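Local coordinates for Sam-dependent methyltransferases (Streptomyces davawensis jcm 4913, PDB 4D7K), which methylates 8-amino-8-demethyl-D-riboflavin twice with S-adenosyl methionine, the last two steps in making the antibiotic roseoflavin, at the interface of chains A and B. Residues are numbered along the deposited sequence; one frame, centred on the assembly and turned at random. Chains: chain A/B, Sam-dependent methyltransferases.

The interface of chains A and B. Residues chain A 104, 108, 117, 162, 298, 301; chain B 18, 21, 25.
OD1 of A:Asp301, a carboxylate oxygen, is the best-held polar atom here: two donors grip it, one from each chain. From the partner, the ammonium NZ of B:Lys25 forms a salt bridge and hydrogen bond at 2.8 Å to A:Asp301 OD1, which accepts through its syn lone pair, on the side of its other oxygen. The same NZ makes a weak bond to OD2, so the lysine end straddles the carboxylate. The phenol OH of A:Tyr117 supplies the second grip, a very short bond that meets OD1 from above the carboxylate plane, 39° out of it; this same-chain bond is likely to steady the carboxylate as it faces chain B. Two donors on one oxygen would be expected to keep the aspartate ionised.

B:Lys25 reaches across nearly extended and then bends at its last torsion (chi4 -53°), which brings NZ over one face of A:Phe108. The nitrogen stands 3.5 Å above that ring plane, offset toward the rim, in a cation-pi contact, so the ammonium meets the carboxylate on one flank and the aromatic face on another, roughly at right angles as seen from NZ. Lower on the chain, CD and CE pass obliquely by CD2 of A:Leu298.

One helical turn earlier, B:Asn21 has CG anti to its backbone N and crosses A:Phe108 obliquely, its amide plane 70° from the ring. ND2 points to the backbone carbonyl of A:Met104, 3.3 Å from its O. B:Tyr18, also anti, meets A:Phe162 edge to edge and nearly crosswise, CE1 to CE1 at 3.5 Å. Its phenol OH touches CD1 of A:Leu298 tip to tip at 3.6 Å, while SD of A:Met104 lies beside CA and CD1 of B:Tyr18.

All three chain B residues line one side of the N-terminal helix 13-35, in the dimerisation region; it lies against helices 102-107, 149-165 and 293-305 of chain A, and the two-fold of the homodimer repeats the contact.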
loop_
_atom_site.group_PDB
_atom_site.type_symbol
_atom_site.label_atom_id
_atom_site.label_comp_id
_atom_site.label_asym_id
_atom_site.label_seq_id
_atom_site.Cartn_x
_atom_site.Cartn_y
_atom_site.Cartn_z
ATOM N N MET A 104 -6.975 8.740 -8.467
ATOM C CA MET A 104 -7.008 7.710 -7.435
ATOM C C MET A 104 -5.620 7.456 -6.843
ATOM O O MET A 104 -5.493 7.041 -5.693
ATOM C CB MET A 104 -7.583 6.407 -7.992
ATOM C CG MET A 104 -6.622 5.632 -8.873
ATOM S SD MET A 104 -7.206 3.968 -9.244
ATOM C CE MET A 104 -8.691 4.330 -10.180
ATOM N N PHE A 108 -5.676 9.091 -2.298
ATOM C CA PHE A 108 -5.629 8.173 -1.162
ATOM C C PHE A 108 -4.269 8.152 -0.470
ATOM O O PHE A 108 -4.066 7.406 0.488
ATOM C CB PHE A 108 -6.017 6.760 -1.612
ATOM C CG PHE A 108 -7.441 6.657 -2.067
ATOM C CD1 PHE A 108 -8.463 6.488 -1.147
ATOM C CD2 PHE A 108 -7.763 6.780 -3.407
ATOM C CE1 PHE A 108 -9.778 6.417 -1.557
ATOM C CE2 PHE A 108 -9.077 6.711 -3.825
ATOM C CZ PHE A 108 -10.087 6.528 -2.899
ATOM N N TYR A 117 -6.926 6.847 7.213
ATOM C CA TYR A 117 -6.766 5.397 7.138
ATOM C C TYR A 117 -5.898 4.872 8.287
ATOM O O TYR A 117 -6.004 3.709 8.673
ATOM C CB TYR A 117 -6.181 4.992 5.779
ATOM C CG TYR A 117 -7.206 5.051 4.667
ATOM C CD1 TYR A 117 -7.560 6.264 4.089
ATOM C CD2 TYR A 117 -7.840 3.902 4.219
ATOM C CE1 TYR A 117 -8.509 6.328 3.090
ATOM C CE2 TYR A 117 -8.787 3.955 3.218
ATOM C CZ TYR A 117 -9.118 5.171 2.658
ATOM O OH TYR A 117 -10.063 5.229 1.662
ATOM N N PHE A 162 -12.906 5.509 -11.156
ATOM C CA PHE A 162 -13.584 4.312 -10.668
ATOM C C PHE A 162 -14.820 4.000 -11.512
ATOM O O PHE A 162 -15.137 2.840 -11.756
ATOM C CB PHE A 162 -13.978 4.471 -9.197
ATOM C CG PHE A 162 -12.812 4.428 -8.246
ATOM C CD1 PHE A 162 -11.828 3.463 -8.373
ATOM C CD2 PHE A 162 -12.702 5.356 -7.226
ATOM C CE1 PHE A 162 -10.756 3.426 -7.496
ATOM C CE2 PHE A 162 -11.634 5.323 -6.349
ATOM C CZ PHE A 162 -10.662 4.357 -6.486
ATOM N N LEU A 298 -13.248 -3.036 0.026
ATOM C CA LEU A 298 -13.521 -1.650 -0.353
ATOM C C LEU A 298 -14.474 -0.940 0.606
ATOM O O LEU A 298 -14.583 0.284 0.577
ATOM C CB LEU A 298 -14.094 -1.578 -1.771
ATOM C CG LEU A 298 -13.197 -1.977 -2.946
ATOM C CD1 LEU A 298 -13.898 -1.648 -4.256
ATOM C CD2 LEU A 298 -11.835 -1.291 -2.881
ATOM N N ASP A 301 -13.106 2.021 2.730
ATOM C CA ASP A 301 -13.241 3.410 2.296
ATOM C C ASP A 301 -14.437 4.090 2.954
ATOM O O ASP A 301 -14.335 5.215 3.437
ATOM C CB ASP A 301 -13.379 3.485 0.774
ATOM C CG ASP A 301 -12.096 3.117 0.048
ATOM O OD1 ASP A 301 -11.001 3.273 0.631
ATOM O OD2 ASP A 301 -12.181 2.675 -1.116
ATOM N N TYR B 18 -4.823 0.266 -10.418
ATOM C CA TYR B 18 -5.987 0.016 -9.587
ATOM C C TYR B 18 -5.668 -0.976 -8.472
ATOM O O TYR B 18 -6.204 -0.869 -7.374
ATOM C CB TYR B 18 -7.167 -0.505 -10.407
ATOM C CG TYR B 18 -8.368 -0.774 -9.532
ATOM C CD1 TYR B 18 -9.184 0.269 -9.112
ATOM C CD2 TYR B 18 -8.663 -2.060 -9.088
ATOM C CE1 TYR B 18 -10.270 0.042 -8.293
ATOM C CE2 TYR B 18 -9.755 -2.296 -8.265
ATOM C CZ TYR B 18 -10.551 -1.236 -7.870
ATOM O OH TYR B 18 -11.638 -1.444 -7.055
ATOM N N ASN B 21 -3.849 0.634 -5.548
ATOM C CA ASN B 21 -4.823 1.349 -4.733
ATOM C C ASN B 21 -5.519 0.408 -3.754
ATOM O O ASN B 21 -5.712 0.740 -2.587
ATOM C CB ASN B 21 -5.853 2.041 -5.625
ATOM C CG ASN B 21 -6.799 2.933 -4.846
ATOM O OD1 ASN B 21 -7.951 2.573 -4.597
ATOM N ND2 ASN B 21 -6.318 4.109 -4.465
ATOM N N LYS B 25 -5.143 -0.267 0.766
ATOM C CA LYS B 25 -6.208 -0.470 1.745
ATOM C C LYS B 25 -6.013 -1.752 2.550
ATOM O O LYS B 25 -6.213 -1.767 3.764
ATOM C CB LYS B 25 -7.566 -0.502 1.047
ATOM C CG LYS B 25 -7.815 0.688 0.141
ATOM C CD LYS B 25 -9.145 0.546 -0.582
ATOM C CE LYS B 25 -9.252 1.534 -1.727
ATOM N NZ LYS B 25 -8.980 2.933 -1.284
#